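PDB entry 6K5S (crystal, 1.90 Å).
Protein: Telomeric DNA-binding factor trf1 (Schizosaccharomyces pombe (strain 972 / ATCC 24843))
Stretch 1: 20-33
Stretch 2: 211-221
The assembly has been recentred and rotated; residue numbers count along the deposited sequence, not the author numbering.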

# COMPACT_ATOMS: atom_id res chain seq x y z
N ILE A 20 10.04 2.69 -5.11
CA ILE A 20 10.51 4.07 -5.24
C ILE A 20 12.03 4.11 -5.38
O ILE A 20 12.57 4.83 -6.24
CB ILE A 20 10.01 4.89 -4.03
CG1 ILE A 20 8.50 4.97 -4.05
CG2 ILE A 20 10.68 6.28 -3.98
CD1 ILE A 20 7.91 5.45 -2.75
N LEU A 21 12.74 3.33 -4.57
CA LEU A 21 14.19 3.34 -4.64
C LEU A 21 14.69 2.87 -6.00
O LEU A 21 15.65 3.43 -6.55
CB LEU A 21 14.79 2.46 -3.55
CG LEU A 21 14.68 3.17 -2.20
CD1 LEU A 21 14.88 2.13 -1.08
CD2 LEU A 21 15.68 4.30 -2.15
N SER A 22 14.03 1.88 -6.57
CA SER A 22 14.48 1.34 -7.84
C SER A 22 14.02 2.20 -9.02
O SER A 22 14.69 2.21 -10.06
CB SER A 22 14.00 -0.10 -8.00
OG SER A 22 12.62 -0.15 -8.24
N ILE A 23 12.93 2.95 -8.88
CA ILE A 23 12.58 3.90 -9.92
C ILE A 23 13.51 5.11 -9.86
O ILE A 23 14.15 5.46 -10.86
CB ILE A 23 11.10 4.32 -9.83
CG1 ILE A 23 10.19 3.17 -10.23
CG2 ILE A 23 10.83 5.52 -10.76
CD1 ILE A 23 8.70 3.51 -10.11
N LEU A 24 13.62 5.74 -8.69
CA LEU A 24 14.39 6.97 -8.56
C LEU A 24 15.88 6.74 -8.45
O LEU A 24 16.64 7.71 -8.44
CB LEU A 24 13.92 7.76 -7.35
CG LEU A 24 12.47 8.20 -7.35
CD1 LEU A 24 12.26 8.90 -6.07
CD2 LEU A 24 12.21 9.14 -8.51
N GLY A 25 16.33 5.49 -8.36
CA GLY A 25 17.74 5.20 -8.40
C GLY A 25 18.28 4.92 -9.78
O GLY A 25 19.46 4.57 -9.91
N LYS A 26 17.46 5.06 -10.83
CA LYS A 26 17.90 4.89 -12.21
C LYS A 26 18.82 6.04 -12.61
O LYS A 26 19.04 6.95 -11.79
CB LYS A 26 16.69 4.82 -13.13
CG LYS A 26 15.91 3.53 -12.99
CD LYS A 26 14.60 3.62 -13.75
CE LYS A 26 14.32 2.34 -14.51
NZ LYS A 26 13.00 2.45 -15.17
N PRO A 27 19.40 6.03 -13.82
CA PRO A 27 20.14 7.21 -14.28
C PRO A 27 19.33 8.49 -14.10
O PRO A 27 18.12 8.50 -14.30
CB PRO A 27 20.40 6.90 -15.76
CG PRO A 27 20.49 5.42 -15.81
CD PRO A 27 19.59 4.88 -14.71
N VAL A 28 20.02 9.58 -13.73
CA VAL A 28 19.33 10.80 -13.32
C VAL A 28 18.37 11.28 -14.40
O VAL A 28 17.23 11.66 -14.11
CB VAL A 28 20.35 11.90 -12.93
CG1 VAL A 28 21.43 12.08 -14.00
CG2 VAL A 28 19.63 13.22 -12.69
N GLN A 29 18.81 11.27 -15.66
CA GLN A 29 17.94 11.65 -16.77
C GLN A 29 16.67 10.79 -16.80
O GLN A 29 15.57 11.31 -17.04
CB GLN A 29 18.71 11.54 -18.09
CG GLN A 29 17.86 11.45 -19.34
CD GLN A 29 17.15 12.75 -19.71
OE1 GLN A 29 17.05 13.69 -18.91
NE2 GLN A 29 16.65 12.80 -20.94
N GLU A 30 16.81 9.50 -16.52
CA GLU A 30 15.67 8.58 -16.58
C GLU A 30 14.71 8.82 -15.42
O GLU A 30 13.49 8.88 -15.62
CB GLU A 30 16.19 7.14 -16.54
CG GLU A 30 16.26 6.46 -17.86
CD GLU A 30 16.10 4.96 -17.68
OE1 GLU A 30 17.05 4.23 -18.02
OE2 GLU A 30 15.02 4.53 -17.20
N ALA A 31 15.25 8.94 -14.20
CA ALA A 31 14.41 9.23 -13.04
C ALA A 31 13.78 10.61 -13.16
O ALA A 31 12.58 10.78 -12.91
CB ALA A 31 15.24 9.14 -11.75
N SER A 32 14.56 11.61 -13.56
CA SER A 32 13.99 12.95 -13.70
C SER A 32 12.85 12.94 -14.71
O SER A 32 11.81 13.57 -14.48
CB SER A 32 15.05 13.96 -14.12
OG SER A 32 16.11 13.95 -13.18
N ALA A 33 13.02 12.22 -15.82
CA ALA A 33 11.96 12.12 -16.81
C ALA A 33 10.68 11.56 -16.19
O ALA A 33 9.58 12.07 -16.44
CB ALA A 33 12.41 11.25 -17.98
N PHE A 211 24.84 17.03 -7.99
CA PHE A 211 24.50 16.44 -6.70
C PHE A 211 23.47 15.34 -6.85
O PHE A 211 23.54 14.31 -6.18
CB PHE A 211 23.99 17.51 -5.72
CG PHE A 211 23.49 16.94 -4.42
CD1 PHE A 211 24.38 16.41 -3.51
CD2 PHE A 211 22.14 16.89 -4.14
CE1 PHE A 211 23.93 15.87 -2.32
CE2 PHE A 211 21.68 16.34 -2.95
CZ PHE A 211 22.57 15.83 -2.04
N LEU A 212 22.49 15.54 -7.73
CA LEU A 212 21.50 14.50 -7.97
C LEU A 212 22.20 13.21 -8.38
O LEU A 212 21.92 12.14 -7.84
CB LEU A 212 20.52 14.97 -9.04
CG LEU A 212 19.01 14.80 -8.88
CD1 LEU A 212 18.50 15.46 -7.63
CD2 LEU A 212 18.34 15.42 -10.11
N SER A 213 23.15 13.31 -9.31
CA SER A 213 23.87 12.13 -9.78
C SER A 213 24.71 11.52 -8.67
O SER A 213 24.79 10.29 -8.55
CB SER A 213 24.73 12.50 -10.98
OG SER A 213 24.87 11.39 -11.86
N GLU A 214 25.30 12.35 -7.81
CA GLU A 214 26.05 11.82 -6.68
C GLU A 214 25.16 10.98 -5.78
O GLU A 214 25.53 9.87 -5.37
CB GLU A 214 26.69 12.95 -5.87
CG GLU A 214 27.65 13.87 -6.63
CD GLU A 214 29.00 13.24 -6.90
OE1 GLU A 214 29.35 12.28 -6.19
OE2 GLU A 214 29.70 13.72 -7.82
N ILE A 215 23.98 11.50 -5.42
CA ILE A 215 23.21 10.87 -4.36
C ILE A 215 22.54 9.60 -4.87
O ILE A 215 22.48 8.59 -4.16
CB ILE A 215 22.19 11.85 -3.75
CG1 ILE A 215 21.62 11.29 -2.45
CG2 ILE A 215 21.05 12.14 -4.71
CD1 ILE A 215 22.58 11.34 -1.31
N ALA A 216 22.05 9.62 -6.11
CA ALA A 216 21.38 8.43 -6.63
C ALA A 216 22.36 7.28 -6.77
O ALA A 216 22.08 6.16 -6.33
CB ALA A 216 20.71 8.74 -7.97
N CYS A 217 23.54 7.56 -7.34
CA CYS A 217 24.60 6.56 -7.44
C CYS A 217 24.94 5.95 -6.09
O CYS A 217 25.03 4.73 -5.95
CB CYS A 217 25.84 7.17 -8.08
SG CYS A 217 25.65 7.50 -9.84
N TYR A 218 25.13 6.79 -5.06
CA TYR A 218 25.36 6.24 -3.73
C TYR A 218 24.21 5.34 -3.31
O TYR A 218 24.41 4.21 -2.86
CB TYR A 218 25.56 7.33 -2.68
CG TYR A 218 25.70 6.77 -1.28
CD1 TYR A 218 24.59 6.39 -0.54
CD2 TYR A 218 26.95 6.60 -0.70
CE1 TYR A 218 24.72 5.85 0.72
CE2 TYR A 218 27.09 6.07 0.57
CZ TYR A 218 25.97 5.70 1.28
OH TYR A 218 26.08 5.17 2.55
N ILE A 219 22.99 5.86 -3.39
CA ILE A 219 21.85 5.12 -2.86
C ILE A 219 21.62 3.87 -3.69
O ILE A 219 21.24 2.82 -3.15
CB ILE A 219 20.60 6.03 -2.80
CG1 ILE A 219 20.65 6.87 -1.52
CG2 ILE A 219 19.32 5.23 -2.80
CD1 ILE A 219 19.58 7.96 -1.44
N HIS A 220 21.92 3.93 -4.98
CA HIS A 220 21.91 2.74 -5.80
C HIS A 220 23.07 1.84 -5.39
O HIS A 220 22.86 0.81 -4.74
CB HIS A 220 22.01 3.09 -7.29
CG HIS A 220 21.29 2.13 -8.18
ND1 HIS A 220 21.87 1.58 -9.31
CD2 HIS A 220 20.03 1.62 -8.12
CE1 HIS A 220 21.00 0.77 -9.90
NE2 HIS A 220 19.88 0.78 -9.20
N ASN A 221 24.30 2.23 -5.74
CA ASN A 221 25.46 1.37 -5.53
C ASN A 221 25.76 1.06 -4.05
O ASN A 221 26.83 0.47 -3.81
CB ASN A 221 26.68 2.01 -6.19
CG ASN A 221 26.42 2.38 -7.63
OD1 ASN A 221 25.32 2.84 -7.98
ND2 ASN A 221 27.41 2.17 -8.49
O HOH W 1 17.46 1.12 -10.16

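Stretch 2 is one continuous helix, and it meets stretch 1 where that segment breaks between two helices. No direct hydrogen bond crosses the contact, so its rules are mainly those of shape. The face turned toward stretch 1 follows the helical repeat: the CA-to-CB bonds of Leu 212, Ala 216 and Ile 219 all point toward it.

Leu 212 comes first. Its CD2 lies 3.6 Å from CG2 of Val 28, an apolar contact at the start of the second helix of stretch 1, which crosses helix 211-221 almost at right angles (97°). The same CD2 is 4.1 Å from OG of Ser 32, one turn further on. That hydroxyl can sit beside a methyl group at no polar cost, because it already donates to Val 28 O within its own helix (Ser 32 OG to Val 28 O, 2.7 Å). Ser 213 is set sideways and adds a looser touch, its OG 4.1 Å from Val 28 CG1.

At Ala 216 the backbones come closest, with its CA 5.2 Å from the CA of Gly 25. Small residues face each other here, and Ala 216 CB rests 4.2 Å from Leu 24 O. That carbonyl is buried by the contact and has no polar partner in the model.

Ile 219 returns to apolar packing: its CG2 meets Leu 21 CD2 at 3.8 Å, the leucine starting sideways but bringing its end nearer. His 220 also starts sideways and reaches in, placing Gly 25 O over one face of its ring, 3.5 Å from His 220 CD2. An ideal CB on Gly 25 would lie only 3.2 Å from that CD2 and would clash with Leu 21 O at 2.6 Å. Finally, a water links the stretches, 2.6 Å from His 220 NE2 and donating to Ser 22 O at 3.0 Å.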